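Long-range contact in uncharacterized hypothetical protein (Bacteroides uniformis, PDB 4EIU), which is of unknown function but carries an N-terminal DUF3823 domain of the transthyretin-like clan, followed by a second beta-rich region: residues A[75-80]-A[109-114]. Residues are numbered along the deposited sequence; the frame is centred on the assembly and turned at random.
Sequences IDGPFI and FEVQPF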
ATOM      1  N   ILE A  75      -8.823   0.540  -8.657  1.00 36.28           N
ATOM      2  CA  ILE A  75      -7.572   0.369  -7.942  1.00 35.55           C
ATOM      3  C   ILE A  75      -7.781  -0.591  -6.745  1.00 38.28           C
ATOM      4  O   ILE A  75      -8.886  -0.692  -6.221  1.00 35.02           O
ATOM      5  CB  ILE A  75      -6.948   1.705  -7.504  1.00 36.03           C
ATOM      6  CG1 ILE A  75      -7.824   2.440  -6.450  1.00 37.73           C
ATOM      7  CG2 ILE A  75      -6.687   2.587  -8.781  1.00 33.60           C
ATOM      8  CD1 ILE A  75      -7.186   3.654  -5.737  1.00 34.69           C
ATOM      9  N   ASP A  76      -6.750  -1.349  -6.420  1.00 34.47           N
ATOM     10  CA  ASP A  76      -6.712  -2.227  -5.243  1.00 34.46           C
ATOM     11  C   ASP A  76      -5.367  -1.993  -4.531  1.00 36.16           C
ATOM     12  O   ASP A  76      -4.332  -1.718  -5.185  1.00 34.78           O
ATOM     13  CB  ASP A  76      -6.772  -3.673  -5.714  1.00 35.33           C
ATOM     14  CG  ASP A  76      -8.115  -4.044  -6.315  1.00 39.70           C
ATOM     15  OD1 ASP A  76      -9.008  -4.521  -5.590  1.00 38.49           O
ATOM     16  OD2 ASP A  76      -8.268  -3.919  -7.540  1.00 36.96           O
ATOM     17  N   GLY A  77      -5.350  -2.121  -3.211  1.00 33.20           N
ATOM     18  CA  GLY A  77      -4.169  -1.762  -2.483  1.00 33.25           C
ATOM     19  C   GLY A  77      -4.330  -2.044  -1.016  1.00 34.53           C
ATOM     20  O   GLY A  77      -5.224  -2.816  -0.664  1.00 33.57           O
ATOM     21  N   PRO A  78      -3.480  -1.413  -0.173  1.00 36.13           N
ATOM     22  CA  PRO A  78      -3.540  -1.524   1.305  1.00 33.10           C
ATOM     23  C   PRO A  78      -4.600  -0.575   1.883  1.00 33.31           C
ATOM     24  O   PRO A  78      -4.307   0.312   2.659  1.00 35.13           O
ATOM     25  CB  PRO A  78      -2.114  -1.149   1.720  1.00 37.72           C
ATOM     26  CG  PRO A  78      -1.742  -0.081   0.726  1.00 37.55           C
ATOM     27  CD  PRO A  78      -2.317  -0.600  -0.577  1.00 35.93           C
ATOM     28  N   PHE A  79      -5.825  -0.825   1.454  1.00 34.78           N
ATOM     29  CA  PHE A  79      -6.991  -0.026   1.777  1.00 34.38           C
ATOM     30  C   PHE A  79      -8.273  -0.839   1.560  1.00 34.09           C
ATOM     31  O   PHE A  79      -8.310  -1.820   0.812  1.00 35.14           O
ATOM     32  CB  PHE A  79      -7.002   1.322   1.028  1.00 33.07           C
ATOM     33  CG  PHE A  79      -6.806   1.218  -0.472  1.00 31.76           C
ATOM     34  CD1 PHE A  79      -7.840   0.835  -1.295  1.00 33.65           C
ATOM     35  CD2 PHE A  79      -5.568   1.560  -1.045  1.00 34.86           C
ATOM     36  CE1 PHE A  79      -7.657   0.816  -2.686  1.00 34.13           C
ATOM     37  CE2 PHE A  79      -5.366   1.510  -2.429  1.00 31.37           C
ATOM     38  CZ  PHE A  79      -6.413   1.128  -3.230  1.00 34.25           C
ATOM     39  N   ILE A  80      -9.344  -0.389   2.212  1.00 35.78           N
ATOM     40  CA  ILE A  80     -10.620  -1.068   2.147  1.00 34.72           C
ATOM     41  C   ILE A  80     -10.986  -1.251   0.690  1.00 32.16           C
ATOM     42  O   ILE A  80     -10.923  -0.286  -0.089  1.00 35.45           O
ATOM     43  CB  ILE A  80     -11.742  -0.280   2.867  1.00 37.03           C
ATOM     44  CG1 ILE A  80     -11.498  -0.331   4.386  1.00 37.17           C
ATOM     45  CG2 ILE A  80     -13.117  -0.904   2.563  1.00 35.86           C
ATOM     46  CD1 ILE A  80     -12.579   0.358   5.217  1.00 35.29           C
ATOM     47  N   PHE A 109      -8.416   9.258  -6.377  1.00 40.99           N
ATOM     48  CA  PHE A 109      -9.097   8.241  -5.602  1.00 38.97           C
ATOM     49  C   PHE A 109      -8.919   8.545  -4.118  1.00 43.16           C
ATOM     50  O   PHE A 109      -7.809   8.653  -3.641  1.00 43.57           O
ATOM     51  CB  PHE A 109      -8.523   6.845  -5.881  1.00 41.53           C
ATOM     52  CG  PHE A 109      -9.053   6.208  -7.142  1.00 44.60           C
ATOM     53  CD1 PHE A 109     -10.211   5.423  -7.124  1.00 49.84           C
ATOM     54  CD2 PHE A 109      -8.413   6.403  -8.320  1.00 42.51           C
ATOM     55  CE1 PHE A 109     -10.705   4.852  -8.287  1.00 50.93           C
ATOM     56  CE2 PHE A 109      -8.906   5.847  -9.513  1.00 48.03           C
ATOM     57  CZ  PHE A 109     -10.028   5.065  -9.490  1.00 48.80           C
ATOM     58  N   GLU A 110     -10.020   8.593  -3.385  1.00 42.09           N
ATOM     59  CA  GLU A 110      -9.953   8.737  -1.942  1.00 44.58           C
ATOM     60  C   GLU A 110     -10.249   7.385  -1.367  1.00 41.01           C
ATOM     61  O   GLU A 110     -11.324   6.847  -1.622  1.00 43.53           O
ATOM     62  CB  GLU A 110     -10.991   9.740  -1.455  1.00 45.48           C
ATOM     63  CG  GLU A 110     -10.648  11.133  -1.889  1.00 50.57           C
ATOM     64  CD  GLU A 110     -11.644  12.107  -1.320  1.00 62.77           C
ATOM     65  OE1 GLU A 110     -12.675  12.282  -1.955  1.00 69.31           O
ATOM     66  OE2 GLU A 110     -11.420  12.636  -0.230  1.00 62.88           O
ATOM     67  N   VAL A 111      -9.332   6.861  -0.554  1.00 39.08           N
ATOM     68  CA  VAL A 111      -9.402   5.494  -0.034  1.00 34.23           C
ATOM     69  C   VAL A 111      -9.234   5.552   1.485  1.00 35.46           C
ATOM     70  O   VAL A 111      -9.043   6.620   2.073  1.00 38.01           O
ATOM     71  CB  VAL A 111      -8.357   4.583  -0.705  1.00 36.01           C
ATOM     72  CG1 VAL A 111      -8.518   4.610  -2.238  1.00 37.43           C
ATOM     73  CG2 VAL A 111      -6.953   5.005  -0.313  1.00 33.70           C
ATOM     74  N   GLN A 112      -9.371   4.401   2.103  1.00 34.63           N
ATOM     75  CA  GLN A 112      -9.305   4.252   3.572  1.00 36.95           C
ATOM     76  C   GLN A 112      -8.190   3.222   3.834  1.00 37.67           C
ATOM     77  O   GLN A 112      -8.446   2.026   3.866  1.00 35.69           O
ATOM     78  CB  GLN A 112     -10.652   3.791   4.081  1.00 37.19           C
ATOM     79  CG  GLN A 112     -11.628   4.967   4.097  1.00 40.37           C
ATOM     80  CD  GLN A 112     -13.071   4.602   4.375  1.00 43.06           C
ATOM     81  OE1 GLN A 112     -13.654   3.696   3.736  1.00 41.33           O
ATOM     82  NE2 GLN A 112     -13.672   5.313   5.328  1.00 40.10           N
ATOM     83  N   PRO A 113      -6.942   3.710   4.011  1.00 39.30           N
ATOM     84  CA  PRO A 113      -5.835   2.788   4.197  1.00 37.92           C
ATOM     85  C   PRO A 113      -6.017   2.035   5.513  1.00 39.38           C
ATOM     86  O   PRO A 113      -6.548   2.573   6.437  1.00 37.50           O
ATOM     87  CB  PRO A 113      -4.605   3.702   4.294  1.00 39.88           C
ATOM     88  CG  PRO A 113      -5.137   5.028   4.709  1.00 44.52           C
ATOM     89  CD  PRO A 113      -6.551   5.115   4.211  1.00 38.55           C
ATOM     90  N   PHE A 114      -5.523   0.804   5.576  1.00 38.83           N
ATOM     91  CA  PHE A 114      -5.693   0.019   6.773  1.00 38.13           C
ATOM     92  C   PHE A 114      -4.897   0.597   7.950  1.00 43.00           C
ATOM     93  O   PHE A 114      -5.374   0.606   9.079  1.00 41.37           O
ATOM     94  CB  PHE A 114      -5.208  -1.410   6.541  1.00 39.64           C
ATOM     95  CG  PHE A 114      -5.898  -2.134   5.431  1.00 39.88           C
ATOM     96  CD1 PHE A 114      -7.260  -2.031   5.258  1.00 35.25           C
ATOM     97  CD2 PHE A 114      -5.190  -2.961   4.587  1.00 34.75           C
ATOM     98  CE1 PHE A 114      -7.901  -2.729   4.247  1.00 36.93           C
ATOM     99  CE2 PHE A 114      -5.828  -3.657   3.570  1.00 36.21           C
ATOM    100  CZ  PHE A 114      -7.199  -3.563   3.427  1.00 35.43           C
TER
HETATM  101  O   HOH W   1     -10.716   2.299   0.546  1.00 34.90           O
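Val111 sits over one face of the Phe79 ring inside the N-terminal beta-sandwich, consistent with its transthyretin-clan family, where the chain leaving strand 69-76 of one sheet meets the end of strand 104-111 of the other. Val111 CG1 lies 4.0 Å from the ring centroid, 12° off the normal, while the backbone N of Gly77 covers the opposite face near the rim. With CG between its own backbone N and carbonyl carbon (chi1 52°), the Phe79 ring is placed between Val111 and the Gly77 backbone. Further along, CG1 of Ile75 makes a CH-pi contact over one face of the Phe109 ring, and Ile75 CD1 comes within 3.5 Å of Phe109 CG. Beyond the strands, Phe79 and Pro113 form a single beta bridge, with Phe114 N donating to Pro78 O, which Asn239 ND2 also binds, and Ile80 N to Gln112 O (3.1 Å). One face of the Phe114 ring lies over Pro78 C and Phe79 N, both offset toward the rim, and Phe114 CE1 is 3.3 Å from Phe79 C. A serine in place of Phe114 would probably open a gap against this backbone and lose the packing on Tyr227. A water links the two chain segments, accepting from Gln112 N and donating to Ile80 O, 2.7 Å from the water oxygen.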